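Local coordinates for methyltransferase (Thermus thermophilus, PDB 3TMA), which methylates the N2 atom of guanosine 6 in tRNA(Phe), using S-adenosyl-L-methionine as the methyl donor, at residues Leu277-His282 and Ala314-Arg319; His294-Phe299 and Ala321-Ala326; Leu333-Val338 and Val348-Lys353. One frame throughout, in Å; residues are numbered along the deposited sequence.

Contact 1. Residues Leu277-His282 and Ala314-Arg319; sequences LANPPH and ALLTLR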
ATOM      1  N   LEU A 277      13.796   7.753  -6.354  1.00 23.53           N
ATOM      2  CA  LEU A 277      12.382   7.509  -6.048  1.00 24.10           C
ATOM      3  C   LEU A 277      11.820   8.811  -5.501  1.00 24.37           C
ATOM      4  O   LEU A 277      12.239   9.252  -4.436  1.00 23.79           O
ATOM      5  CB  LEU A 277      12.261   6.409  -4.960  1.00 24.38           C
ATOM      6  CG  LEU A 277      13.135   5.164  -5.203  1.00 26.25           C
ATOM      7  CD1 LEU A 277      13.035   4.168  -4.009  1.00 31.25           C
ATOM      8  CD2 LEU A 277      12.751   4.463  -6.517  1.00 26.45           C
ATOM      9  N   ALA A 278      10.931   9.451  -6.253  1.00 24.06           N
ATOM     10  CA  ALA A 278      10.691  10.894  -6.053  1.00 25.70           C
ATOM     11  C   ALA A 278       9.197  11.166  -5.822  1.00 28.93           C
ATOM     12  O   ALA A 278       8.350  10.719  -6.603  1.00 28.94           O
ATOM     13  CB  ALA A 278      11.191  11.657  -7.222  1.00 25.24           C
ATOM     14  N   ASN A 279       8.898  11.901  -4.747  1.00 28.42           N
ATOM     15  CA  ASN A 279       7.543  12.256  -4.384  1.00 30.13           C
ATOM     16  C   ASN A 279       7.558  13.784  -4.185  1.00 34.72           C
ATOM     17  O   ASN A 279       7.678  14.267  -3.062  1.00 35.10           O
ATOM     18  CB  ASN A 279       7.202  11.537  -3.077  1.00 30.32           C
ATOM     19  CG  ASN A 279       5.901  11.959  -2.481  1.00 33.85           C
ATOM     20  OD1 ASN A 279       4.928  12.212  -3.186  1.00 34.50           O
ATOM     21  ND2 ASN A 279       5.866  12.025  -1.144  1.00 42.11           N
ATOM     22  N   PRO A 280       7.484  14.551  -5.281  1.00 36.54           N
ATOM     23  CA  PRO A 280       7.615  16.033  -5.176  1.00 39.75           C
ATOM     24  C   PRO A 280       6.445  16.661  -4.403  1.00 42.72           C
ATOM     25  O   PRO A 280       5.373  16.081  -4.385  1.00 41.95           O
ATOM     26  CB  PRO A 280       7.548  16.506  -6.636  1.00 39.68           C
ATOM     27  CG  PRO A 280       7.884  15.308  -7.463  1.00 40.92           C
ATOM     28  CD  PRO A 280       7.530  14.061  -6.664  1.00 35.97           C
ATOM     29  N   PRO A 281       6.629  17.864  -3.808  1.00 45.91           N
ATOM     30  CA  PRO A 281       5.502  18.461  -3.083  1.00 50.07           C
ATOM     31  C   PRO A 281       4.342  18.793  -4.034  1.00 53.06           C
ATOM     32  O   PRO A 281       4.580  18.971  -5.244  1.00 49.87           O
ATOM     33  CB  PRO A 281       6.099  19.763  -2.536  1.00 52.08           C
ATOM     34  CG  PRO A 281       7.112  20.121  -3.539  1.00 49.89           C
ATOM     35  CD  PRO A 281       7.764  18.803  -3.893  1.00 44.84           C
ATOM     36  N   HIS A 282       3.123  18.896  -3.484  1.00 58.51           N
ATOM     37  CA  HIS A 282       1.917  19.179  -4.275  1.00 65.44           C
ATOM     38  C   HIS A 282       1.837  20.653  -4.676  1.00 71.22           C
ATOM     39  O   HIS A 282       1.294  21.002  -5.731  1.00 73.22           O
ATOM     40  CB  HIS A 282       0.649  18.809  -3.498  1.00 69.11           C
ATOM     41  CG  HIS A 282       0.473  17.336  -3.262  1.00 69.93           C
ATOM     42  ND1 HIS A 282       1.270  16.377  -3.861  1.00 74.71           N
ATOM     43  CD2 HIS A 282      -0.429  16.658  -2.511  1.00 73.98           C
ATOM     44  CE1 HIS A 282       0.885  15.174  -3.465  1.00 72.53           C
ATOM     45  NE2 HIS A 282      -0.148  15.317  -2.650  1.00 76.10           N
ATOM     46  N   ALA A 314      11.534   6.603 -10.512  1.00 25.09           N
ATOM     47  CA  ALA A 314      10.088   6.377 -10.357  1.00 26.95           C
ATOM     48  C   ALA A 314       9.530   7.608  -9.645  1.00 28.46           C
ATOM     49  O   ALA A 314      10.015   7.990  -8.575  1.00 26.49           O
ATOM     50  CB  ALA A 314       9.813   5.086  -9.519  1.00 26.30           C
ATOM     51  N   LEU A 315       8.556   8.223 -10.243  1.00 28.66           N
ATOM     52  CA  LEU A 315       8.044   9.397  -9.638  1.00 30.15           C
ATOM     53  C   LEU A 315       6.550   9.487  -9.556  1.00 30.18           C
ATOM     54  O   LEU A 315       5.855   9.018 -10.395  1.00 31.42           O
ATOM     55  CB  LEU A 315       8.693  10.674 -10.187  1.00 33.38           C
ATOM     56  CG  LEU A 315       8.173  11.459 -11.379  1.00 44.51           C
ATOM     57  CD1 LEU A 315       6.738  11.978 -11.085  1.00 47.25           C
ATOM     58  CD2 LEU A 315       9.144  12.619 -11.545  1.00 46.72           C
ATOM     59  N   LEU A 316       6.090  10.104  -8.497  1.00 30.10           N
ATOM     60  CA  LEU A 316       4.634  10.219  -8.277  1.00 32.05           C
ATOM     61  C   LEU A 316       4.198  11.677  -8.485  1.00 34.32           C
ATOM     62  O   LEU A 316       4.841  12.595  -7.925  1.00 37.25           O
ATOM     63  CB  LEU A 316       4.386   9.774  -6.829  1.00 34.27           C
ATOM     64  CG  LEU A 316       3.046   9.475  -6.183  1.00 42.73           C
ATOM     65  CD1 LEU A 316       2.196   8.436  -6.916  1.00 38.22           C
ATOM     66  CD2 LEU A 316       3.437   8.963  -4.808  1.00 45.36           C
ATOM     67  N   THR A 317       3.140  11.929  -9.258  1.00 29.79           N
ATOM     68  CA  THR A 317       2.697  13.313  -9.463  1.00 31.78           C
ATOM     69  C   THR A 317       1.186  13.415  -9.729  1.00 30.22           C
ATOM     70  O   THR A 317       0.639  12.631 -10.506  1.00 28.04           O
ATOM     71  CB  THR A 317       3.480  14.019 -10.672  1.00 32.38           C
ATOM     72  OG1 THR A 317       2.919  15.314 -10.928  1.00 33.55           O
ATOM     73  CG2 THR A 317       3.338  13.198 -11.955  1.00 32.89           C
ATOM     74  N   LEU A 318       0.563  14.446  -9.169  1.00 30.54           N
ATOM     75  CA  LEU A 318      -0.794  14.840  -9.543  1.00 33.33           C
ATOM     76  C   LEU A 318      -0.885  15.632 -10.832  1.00 33.62           C
ATOM     77  O   LEU A 318      -2.006  15.903 -11.344  1.00 34.47           O
ATOM     78  CB  LEU A 318      -1.504  15.591  -8.386  1.00 35.57           C
ATOM     79  CG  LEU A 318      -1.896  14.639  -7.230  1.00 37.46           C
ATOM     80  CD1 LEU A 318      -2.081  15.425  -5.911  1.00 39.14           C
ATOM     81  CD2 LEU A 318      -3.153  13.834  -7.599  1.00 36.59           C
ATOM     82  N   ARG A 319       0.272  16.006 -11.386  1.00 33.38           N
ATOM     83  CA  ARG A 319       0.282  16.883 -12.563  1.00 34.23           C
ATOM     84  C   ARG A 319       1.060  16.261 -13.742  1.00 35.07           C
ATOM     85  O   ARG A 319       2.124  16.764 -14.111  1.00 33.92           O
ATOM     86  CB  ARG A 319       0.881  18.238 -12.169  1.00 37.30           C
ATOM     87  CG  ARG A 319      -0.050  19.079 -11.269  1.00 43.27           C
ATOM     88  CD  ARG A 319       0.582  20.404 -10.905  1.00 50.62           C
ATOM     89  NE  ARG A 319      -0.256  21.191 -10.007  1.00 53.20           N
ATOM     90  CZ  ARG A 319      -1.170  22.075 -10.386  1.00 53.68           C
ATOM     91  NH1 ARG A 319      -1.406  22.344 -11.682  1.00 49.19           N
ATOM     92  NH2 ARG A 319      -1.833  22.718  -9.444  1.00 58.95           N
TER
HETATM   93  O   HOH W   1       3.966  14.674  -6.320  1.00 35.42           O
HETATM   94  O   HOH W   2      -0.131  19.247  -7.260  1.00 35.80           O
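Ala278 and Leu315 pair across two parallel strands of the Rossmann-fold methyltransferase sheet, 275-278 and 312-317, where the first runs into Asn279-His282, whose Asn-Pro-Pro-His is a form of the (D/N/S)PP(Y/F/H) motif of amino-methyltransferases. Ala278 bonds to the residues on either side of Leu315: its N donates to Ala314 O (2.9 Å), and its O accepts from Leu316 N (3.0 Å). On the face packed by helix 290-305, Ala278 CB and Leu315 CB lie 4.0 Å apart; a bare methyl suits this place, since Phe299 of that helix also packs on it. Leu277 and Ala314 occupy the other face, against helix 189-198.

Proline ends the ladder. The next bond would need an N-H at Pro280, which has none; its ring atom CD rests against Leu316 O at 3.3 Å. The chains then splay, Pro280 CA and Thr317 CA standing 7.1 Å apart, and a water donating to both Pro280 O and Leu316 O bridges them. Asn279 and Leu316 run side by side in the same direction, both with CG anti to the backbone N (chi1 172° and -168°), which leaves Asn279 OD1 3.9 Å from Leu316 CD2. By similarity, Asn279 belongs to the S-adenosyl-L-methionine site. Farther out, the poorly ordered ring of His282 receives a CH-pi contact: Leu318 CD1 stands over one face, 3.8 Å from the ring centroid and 9° off its normal.

Contact 2. Residues His294-Phe299 and Ala321-Ala326; sequences HLYWDF and ALLKRA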
ATOM      1  N   HIS A 294       8.950  25.169 -12.471  1.00 49.19           N
ATOM      2  CA  HIS A 294      10.376  25.437 -12.309  0.50 49.46           C
ATOM      3  C   HIS A 294      11.037  24.444 -11.362  1.00 46.35           C
ATOM      4  O   HIS A 294      12.205  24.097 -11.552  1.00 45.09           O
ATOM      5  CB  HIS A 294      10.649  26.876 -11.846  0.50 53.39           C
ATOM      6  CG  HIS A 294      12.110  27.208 -11.737  0.50 56.82           C
ATOM      7  ND1 HIS A 294      12.877  27.569 -12.825  0.50 61.28           N
ATOM      8  CD2 HIS A 294      12.949  27.204 -10.671  0.50 59.91           C
ATOM      9  CE1 HIS A 294      14.115  27.812 -12.428  0.50 63.61           C
ATOM     10  NE2 HIS A 294      14.188  27.583 -11.127  0.50 62.70           N
ATOM     11  N   LEU A 295      10.316  23.974 -10.358  1.00 45.02           N
ATOM     12  CA  LEU A 295      10.882  22.919  -9.497  1.00 41.90           C
ATOM     13  C   LEU A 295      11.030  21.629 -10.281  1.00 38.88           C
ATOM     14  O   LEU A 295      12.076  20.970 -10.188  1.00 35.79           O
ATOM     15  CB  LEU A 295      10.045  22.696  -8.232  1.00 43.04           C
ATOM     16  CG  LEU A 295      10.260  21.427  -7.364  1.00 45.40           C
ATOM     17  CD1 LEU A 295      11.654  21.339  -6.780  1.00 44.66           C
ATOM     18  CD2 LEU A 295       9.247  21.473  -6.255  1.00 50.83           C
ATOM     19  N   TYR A 296      10.002  21.269 -11.064  1.00 36.84           N
ATOM     20  CA  TYR A 296      10.081  20.041 -11.876  1.00 34.40           C
ATOM     21  C   TYR A 296      11.244  20.152 -12.866  1.00 34.50           C
ATOM     22  O   TYR A 296      11.976  19.191 -13.095  1.00 30.69           O
ATOM     23  CB  TYR A 296       8.811  19.842 -12.697  1.00 35.25           C
ATOM     24  CG  TYR A 296       7.640  19.221 -11.959  1.00 41.23           C
ATOM     25  CD1 TYR A 296       7.755  18.798 -10.644  1.00 43.86           C
ATOM     26  CD2 TYR A 296       6.393  19.107 -12.585  1.00 49.68           C
ATOM     27  CE1 TYR A 296       6.678  18.177  -9.992  1.00 48.72           C
ATOM     28  CE2 TYR A 296       5.304  18.520 -11.937  1.00 52.23           C
ATOM     29  CZ  TYR A 296       5.462  18.052 -10.635  1.00 52.85           C
ATOM     30  OH  TYR A 296       4.376  17.488  -9.985  1.00 55.11           O
ATOM     31  N   TRP A 297      11.326  21.297 -13.522  1.00 34.16           N
ATOM     32  CA  TRP A 297      12.364  21.539 -14.529  1.00 37.46           C
ATOM     33  C   TRP A 297      13.791  21.293 -13.978  1.00 36.30           C
ATOM     34  O   TRP A 297      14.592  20.514 -14.547  1.00 34.73           O
ATOM     35  CB  TRP A 297      12.246  23.005 -14.975  1.00 40.86           C
ATOM     36  CG  TRP A 297      13.272  23.365 -15.960  1.00 47.70           C
ATOM     37  CD1 TRP A 297      14.561  23.792 -15.718  1.00 48.15           C
ATOM     38  CD2 TRP A 297      13.134  23.284 -17.362  1.00 50.24           C
ATOM     39  NE1 TRP A 297      15.221  23.966 -16.894  1.00 48.59           N
ATOM     40  CE2 TRP A 297      14.359  23.688 -17.923  1.00 54.85           C
ATOM     41  CE3 TRP A 297      12.075  22.943 -18.207  1.00 54.99           C
ATOM     42  CZ2 TRP A 297      14.555  23.754 -19.289  1.00 59.30           C
ATOM     43  CZ3 TRP A 297      12.270  23.018 -19.563  1.00 58.55           C
ATOM     44  CH2 TRP A 297      13.501  23.404 -20.090  1.00 60.79           C
ATOM     45  N   ASP A 298      14.099  21.955 -12.862  1.00 36.49           N
ATOM     46  CA  ASP A 298      15.401  21.830 -12.219  1.00 38.48           C
ATOM     47  C   ASP A 298      15.623  20.439 -11.600  1.00 35.79           C
ATOM     48  O   ASP A 298      16.727  19.891 -11.670  1.00 34.72           O
ATOM     49  CB  ASP A 298      15.547  22.866 -11.103  1.00 40.76           C
ATOM     50  CG  ASP A 298      15.614  24.309 -11.619  1.00 50.07           C
ATOM     51  OD1 ASP A 298      15.796  24.545 -12.843  1.00 50.02           O
ATOM     52  OD2 ASP A 298      15.485  25.219 -10.758  1.00 59.44           O
ATOM     53  N   PHE A 299      14.596  19.897 -10.955  1.00 32.25           N
ATOM     54  CA  PHE A 299      14.737  18.593 -10.366  1.00 30.61           C
ATOM     55  C   PHE A 299      15.009  17.534 -11.442  1.00 28.97           C
ATOM     56  O   PHE A 299      15.868  16.680 -11.265  1.00 27.06           O
ATOM     57  CB  PHE A 299      13.502  18.188  -9.537  1.00 31.70           C
ATOM     58  CG  PHE A 299      13.401  16.689  -9.320  1.00 27.40           C
ATOM     59  CD1 PHE A 299      14.296  16.045  -8.488  1.00 28.30           C
ATOM     60  CD2 PHE A 299      12.420  15.952  -9.957  1.00 32.45           C
ATOM     61  CE1 PHE A 299      14.250  14.675  -8.307  1.00 29.17           C
ATOM     62  CE2 PHE A 299      12.345  14.580  -9.796  1.00 31.96           C
ATOM     63  CZ  PHE A 299      13.286  13.927  -8.999  1.00 31.51           C
ATOM     64  N   ALA A 321       0.630  16.234 -17.068  1.00 39.95           N
ATOM     65  CA  ALA A 321       0.892  17.083 -18.217  1.00 42.99           C
ATOM     66  C   ALA A 321       2.069  18.040 -17.945  1.00 43.26           C
ATOM     67  O   ALA A 321       2.934  18.256 -18.788  1.00 43.28           O
ATOM     68  CB  ALA A 321      -0.356  17.856 -18.608  1.00 45.44           C
ATOM     69  N   LEU A 322       2.089  18.641 -16.772  1.00 41.93           N
ATOM     70  CA  LEU A 322       3.156  19.567 -16.445  1.00 40.95           C
ATOM     71  C   LEU A 322       4.501  18.837 -16.315  1.00 40.00           C
ATOM     72  O   LEU A 322       5.553  19.351 -16.707  1.00 39.74           O
ATOM     73  CB  LEU A 322       2.841  20.244 -15.114  1.00 42.84           C
ATOM     74  CG  LEU A 322       3.688  21.457 -14.774  1.00 47.87           C
ATOM     75  CD1 LEU A 322       3.389  22.577 -15.814  1.00 52.81           C
ATOM     76  CD2 LEU A 322       3.302  21.896 -13.373  1.00 53.86           C
ATOM     77  N   LEU A 323       4.477  17.689 -15.653  1.00 37.19           N
ATOM     78  CA  LEU A 323       5.679  16.855 -15.532  1.00 38.63           C
ATOM     79  C   LEU A 323       6.243  16.531 -16.904  1.00 39.29           C
ATOM     80  O   LEU A 323       7.449  16.618 -17.131  1.00 38.32           O
ATOM     81  CB  LEU A 323       5.349  15.544 -14.802  1.00 37.69           C
ATOM     82  CG  LEU A 323       6.505  14.623 -14.369  1.00 42.12           C
ATOM     83  CD1 LEU A 323       7.267  14.017 -15.528  1.00 42.59           C
ATOM     84  CD2 LEU A 323       7.429  15.412 -13.471  1.00 45.84           C
ATOM     85  N   LYS A 324       5.376  16.107 -17.808  1.00 38.43           N
ATOM     86  CA  LYS A 324       5.823  15.722 -19.140  1.00 41.24           C
ATOM     87  C   LYS A 324       6.341  16.894 -19.950  1.00 44.67           C
ATOM     88  O   LYS A 324       7.347  16.774 -20.641  1.00 46.93           O
ATOM     89  CB  LYS A 324       4.756  14.916 -19.878  1.00 40.98           C
ATOM     90  CG  LYS A 324       4.424  13.629 -19.117  1.00 45.99           C
ATOM     91  CD  LYS A 324       4.031  12.501 -20.055  1.00 56.06           C
ATOM     92  CE  LYS A 324       2.580  12.173 -19.924  1.00 59.70           C
ATOM     93  NZ  LYS A 324       1.798  13.354 -20.309  1.00 64.04           N
ATOM     94  N   ARG A 325       5.690  18.043 -19.822  1.00 42.69           N
ATOM     95  CA  ARG A 325       6.225  19.255 -20.352  1.00 44.42           C
ATOM     96  C   ARG A 325       7.661  19.574 -19.877  1.00 44.53           C
ATOM     97  O   ARG A 325       8.468  20.081 -20.662  1.00 45.26           O
ATOM     98  CB  ARG A 325       5.272  20.408 -19.996  1.00 49.30           C
ATOM     99  CG  ARG A 325       5.777  21.818 -20.316  1.00 58.38           C
ATOM    100  CD  ARG A 325       5.394  22.292 -21.726  1.00 69.35           C
ATOM    101  NE  ARG A 325       3.944  22.291 -21.887  1.00 74.48           N
ATOM    102  CZ  ARG A 325       3.220  23.338 -22.269  1.00 76.60           C
ATOM    103  NH1 ARG A 325       1.903  23.222 -22.335  1.00 75.37           N
ATOM    104  NH2 ARG A 325       3.803  24.489 -22.604  1.00 79.11           N
ATOM    105  N   ALA A 326       7.975  19.287 -18.604  1.00 38.67           N
ATOM    106  CA  ALA A 326       9.282  19.577 -18.026  1.00 37.72           C
ATOM    107  C   ALA A 326      10.367  18.524 -18.272  1.00 36.52           C
ATOM    108  O   ALA A 326      11.506  18.711 -17.843  1.00 35.81           O
ATOM    109  CB  ALA A 326       9.126  19.828 -16.507  1.00 38.27           C
TER
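Within the helical layer on one face of the Rossmann-fold sheet, Tyr296 of helix 290-305 packs against Leu322, Leu323 and Ala326 of helix 320-326. The axes of the two short segments approach to 9.0 Å and cross at -43°. Tyr296 fills the gap. Its CG lies opposite the carbonyl carbon (chi1 -81°), which carries the ring across to the second helix, where Leu323 meets it at about a right angle. Leu323 CD2 sits over the middle of one ring face, 4.0 Å from the Tyr296 centroid, a CH-pi contact. Leu322 reaches the same ring from another direction, its CD2 4.2 Å from Tyr296 CE2.

A small residue suits the place where the backbones draw close: Ala326 CB lies 3.8 Å from Tyr296 CB and 4.0 Å from Trp297 N. Tyrosine suits the buried central position because its ring packs like a hydrocarbon while its OH is hydrogen-bonded to Thr317 OG1. One turn on, Arg301 NH1 binds the carbonyls of both Trp297 and Ala326, and Arg301 makes a cation-pi contact with Trp297. Beneath the helix pair runs strand 312-317, whose Leu315 touches both Phe299 and Leu323.

Contact 3. Residues Leu333-Val338 and Val348-Lys353; sequences LRHARV and VFVLEK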
ATOM      1  N   LEU A 333      10.301   7.908 -21.352  1.00 35.05           N
ATOM      2  CA  LEU A 333       9.187   7.591 -20.482  1.00 34.85           C
ATOM      3  C   LEU A 333       8.836   6.101 -20.727  1.00 35.93           C
ATOM      4  O   LEU A 333       8.426   5.744 -21.809  1.00 37.24           O
ATOM      5  CB  LEU A 333       8.017   8.555 -20.756  1.00 35.36           C
ATOM      6  CG  LEU A 333       6.663   8.249 -20.097  1.00 42.53           C
ATOM      7  CD1 LEU A 333       6.875   7.976 -18.651  1.00 35.42           C
ATOM      8  CD2 LEU A 333       5.686   9.436 -20.299  1.00 46.46           C
ATOM      9  N   ARG A 334       9.124   5.227 -19.758  1.00 33.48           N
ATOM     10  CA  ARG A 334       9.026   3.788 -20.001  1.00 36.06           C
ATOM     11  C   ARG A 334       7.695   3.229 -19.553  1.00 36.44           C
ATOM     12  O   ARG A 334       7.200   2.315 -20.177  1.00 39.12           O
ATOM     13  CB  ARG A 334      10.142   3.022 -19.292  1.00 38.58           C
ATOM     14  CG  ARG A 334      11.515   3.279 -19.869  1.00 42.63           C
ATOM     15  CD  ARG A 334      11.877   2.206 -20.911  1.00 57.29           C
ATOM     16  NE  ARG A 334      11.611   2.637 -22.270  1.00 67.63           N
ATOM     17  CZ  ARG A 334      12.549   2.910 -23.175  1.00 72.97           C
ATOM     18  NH1 ARG A 334      12.184   3.315 -24.383  1.00 74.94           N
ATOM     19  NH2 ARG A 334      13.843   2.788 -22.889  1.00 71.70           N
ATOM     20  N   HIS A 335       7.145   3.740 -18.453  1.00 32.52           N
ATOM     21  CA  HIS A 335       5.849   3.259 -17.925  1.00 34.13           C
ATOM     22  C   HIS A 335       5.119   4.420 -17.277  1.00 31.11           C
ATOM     23  O   HIS A 335       5.730   5.272 -16.631  1.00 28.45           O
ATOM     24  CB  HIS A 335       6.033   2.159 -16.813  1.00 33.87           C
ATOM     25  CG  HIS A 335       6.854   0.980 -17.250  1.00 41.95           C
ATOM     26  ND1 HIS A 335       6.379   0.014 -18.119  1.00 46.51           N
ATOM     27  CD2 HIS A 335       8.135   0.631 -16.965  1.00 45.32           C
ATOM     28  CE1 HIS A 335       7.329  -0.882 -18.344  1.00 48.43           C
ATOM     29  NE2 HIS A 335       8.406  -0.531 -17.660  1.00 48.60           N
ATOM     30  N   ALA A 336       3.800   4.349 -17.295  1.00 29.73           N
ATOM     31  CA  ALA A 336       2.995   5.283 -16.551  1.00 29.38           C
ATOM     32  C   ALA A 336       1.785   4.484 -16.080  1.00 31.47           C
ATOM     33  O   ALA A 336       1.289   3.604 -16.817  1.00 31.39           O
ATOM     34  CB  ALA A 336       2.537   6.460 -17.466  1.00 32.05           C
ATOM     35  N   ARG A 337       1.359   4.722 -14.843  1.00 27.60           N
ATOM     36  CA  ARG A 337       0.112   4.126 -14.394  1.00 29.60           C
ATOM     37  C   ARG A 337      -0.590   5.063 -13.430  1.00 28.49           C
ATOM     38  O   ARG A 337       0.033   5.965 -12.837  1.00 28.71           O
ATOM     39  CB  ARG A 337       0.402   2.792 -13.691  1.00 29.81           C
ATOM     40  CG  ARG A 337       1.184   2.947 -12.384  1.00 31.92           C
ATOM     41  CD  ARG A 337       1.237   1.594 -11.595  1.00 36.83           C
ATOM     42  NE  ARG A 337       1.891   0.541 -12.378  1.00 31.70           N
ATOM     43  CZ  ARG A 337       1.640  -0.771 -12.230  1.00 41.76           C
ATOM     44  NH1 ARG A 337       2.239  -1.673 -13.011  1.00 34.27           N
ATOM     45  NH2 ARG A 337       0.785  -1.185 -11.303  1.00 36.65           N
ATOM     46  N   VAL A 338      -1.870   4.804 -13.212  1.00 27.64           N
ATOM     47  CA  VAL A 338      -2.654   5.596 -12.302  1.00 29.21           C
ATOM     48  C   VAL A 338      -2.745   4.829 -10.964  1.00 31.16           C
ATOM     49  O   VAL A 338      -2.944   3.601 -10.957  1.00 30.90           O
ATOM     50  CB  VAL A 338      -4.054   5.829 -12.866  1.00 31.52           C
ATOM     51  CG1 VAL A 338      -4.876   6.597 -11.854  1.00 31.48           C
ATOM     52  CG2 VAL A 338      -3.918   6.629 -14.193  1.00 33.69           C
ATOM     53  N   VAL A 348       2.082   7.364 -11.482  1.00 27.76           N
ATOM     54  CA  VAL A 348       3.508   6.997 -11.282  1.00 27.56           C
ATOM     55  C   VAL A 348       4.137   6.903 -12.682  1.00 27.76           C
ATOM     56  O   VAL A 348       3.607   6.213 -13.581  1.00 25.96           O
ATOM     57  CB  VAL A 348       3.716   5.627 -10.566  1.00 30.37           C
ATOM     58  CG1 VAL A 348       5.239   5.264 -10.533  1.00 28.77           C
ATOM     59  CG2 VAL A 348       3.162   5.677  -9.098  1.00 32.36           C
ATOM     60  N   PHE A 349       5.232   7.618 -12.877  1.00 25.69           N
ATOM     61  CA  PHE A 349       5.992   7.486 -14.132  1.00 26.80           C
ATOM     62  C   PHE A 349       7.313   6.821 -13.830  1.00 25.78           C
ATOM     63  O   PHE A 349       7.903   7.122 -12.805  1.00 26.99           O
ATOM     64  CB  PHE A 349       6.266   8.903 -14.675  1.00 28.03           C
ATOM     65  CG  PHE A 349       5.016   9.607 -15.186  1.00 32.16           C
ATOM     66  CD1 PHE A 349       4.264   9.071 -16.213  1.00 37.30           C
ATOM     67  CD2 PHE A 349       4.631  10.833 -14.679  1.00 42.75           C
ATOM     68  CE1 PHE A 349       3.097   9.744 -16.730  1.00 37.16           C
ATOM     69  CE2 PHE A 349       3.490  11.515 -15.222  1.00 45.21           C
ATOM     70  CZ  PHE A 349       2.732  10.944 -16.230  1.00 36.85           C
ATOM     71  N   VAL A 350       7.748   5.907 -14.685  1.00 24.83           N
ATOM     72  CA  VAL A 350       9.101   5.397 -14.633  1.00 25.76           C
ATOM     73  C   VAL A 350       9.857   5.952 -15.833  1.00 26.12           C
ATOM     74  O   VAL A 350       9.441   5.756 -16.979  1.00 27.36           O
ATOM     75  CB  VAL A 350       9.147   3.830 -14.659  1.00 24.16           C
ATOM     76  CG1 VAL A 350      10.608   3.333 -14.539  1.00 28.71           C
ATOM     77  CG2 VAL A 350       8.338   3.315 -13.442  1.00 26.83           C
ATOM     78  N   LEU A 351      10.971   6.619 -15.550  1.00 25.36           N
ATOM     79  CA  LEU A 351      11.832   7.197 -16.582  1.00 28.58           C
ATOM     80  C   LEU A 351      13.148   6.439 -16.589  1.00 30.96           C
ATOM     81  O   LEU A 351      13.616   5.987 -15.536  1.00 34.10           O
ATOM     82  CB  LEU A 351      12.106   8.678 -16.273  1.00 28.58           C
ATOM     83  CG  LEU A 351      10.892   9.515 -15.850  1.00 29.10           C
ATOM     84  CD1 LEU A 351      11.345  10.832 -15.253  1.00 30.83           C
ATOM     85  CD2 LEU A 351       9.921   9.751 -16.999  1.00 30.78           C
ATOM     86  N   GLU A 352      13.718   6.257 -17.774  1.00 32.81           N
ATOM     87  CA  GLU A 352      15.034   5.666 -17.901  1.00 33.81           C
ATOM     88  C   GLU A 352      15.939   6.651 -18.646  1.00 34.47           C
ATOM     89  O   GLU A 352      15.564   7.211 -19.685  1.00 33.54           O
ATOM     90  CB  GLU A 352      14.982   4.322 -18.668  1.00 32.13           C
ATOM     91  CG  GLU A 352      16.377   3.707 -18.842  1.00 37.24           C
ATOM     92  CD  GLU A 352      16.399   2.395 -19.652  1.00 52.85           C
ATOM     93  OE1 GLU A 352      15.365   2.017 -20.239  1.00 53.89           O
ATOM     94  OE2 GLU A 352      17.480   1.760 -19.741  1.00 58.64           O
ATOM     95  N   LYS A 353      17.125   6.881 -18.102  1.00 34.00           N
ATOM     96  CA  LYS A 353      18.120   7.633 -18.835  1.00 35.40           C
ATOM     97  C   LYS A 353      18.653   6.841 -20.028  1.00 40.04           C
ATOM     98  O   LYS A 353      19.234   5.757 -19.846  1.00 39.65           O
ATOM     99  CB  LYS A 353      19.288   7.974 -17.933  1.00 34.40           C
ATOM    100  CG  LYS A 353      20.422   8.683 -18.686  1.00 36.41           C
ATOM    101  CD  LYS A 353      21.342   9.396 -17.671  1.00 36.19           C
ATOM    102  CE  LYS A 353      22.445  10.179 -18.399  1.00 39.31           C
ATOM    103  NZ  LYS A 353      23.287  10.978 -17.409  1.00 36.47           N
TER
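Bends at chi2 and chi3, after a CG set beside the backbone N (chi1 -69°), swing the guanidinium of Arg334 round to Glu352, whose extended side chain reaches from the neighbouring strand of a beta hairpin. Strands 331-338 (outermost) and 347-353 form this antiparallel pair at the end of the methyltransferase sheet. The salt bridge, Arg334 NH2 to Glu352 OE1 at 3.2 Å, lies in the guanidinium plane but meets the carboxylate from above its plane, the groups turned 76° apart. A long, flexible arginine suits the exposed outermost strand; partly exposed Glu352 lies on the inner one.

With His335, Arg334 forms a classic beta bulge facing Val350, whose O accepts from Arg334 N (2.8 Å) and weakly from His335 N (3.4 Å). Regular antiparallel hydrogen-bonded pairs run from His335 onward: Val350 N donates to His335 O (2.9 Å), Arg337 pairs with Val348, and in each pair the side chains lie alongside each other, pointing the same way. Helix 189-198 packs on this face, and Arg337 continues past it to a salt bridge with Asp32 near the N terminus.

Apolar residues line the other face, beside helix 320-326. Leu333 CD1 lies 3.7 Å from Phe349 CD1 and 3.9 Å from Leu351 CD2. Ala336, small enough to admit the ring, meets Phe349 at its edge, CB lying 3.4 Å from both CD1 and CE1.

All three contacts lie in the catalytic half of the chain. Strand 275-278 leads through helix 290-305 to strand 312-317, a beta-alpha-beta crossover that contact 1 closes over 31 intervening residues. Contact 2 begins inside that loop and ends beyond it, on helix 320-326, so the two cross; Pro281 packing on Leu295 is one joint between them. Contact 3 follows in series as the C-terminal hairpin, closing over nine residues. Its strand 347-353 inserts beside 312-317, with Leu315 N bonded to Phe349 O, while Lys324 packs on Leu333. Together they join the last parallel strands, the C-terminal hairpin and two helices of one face.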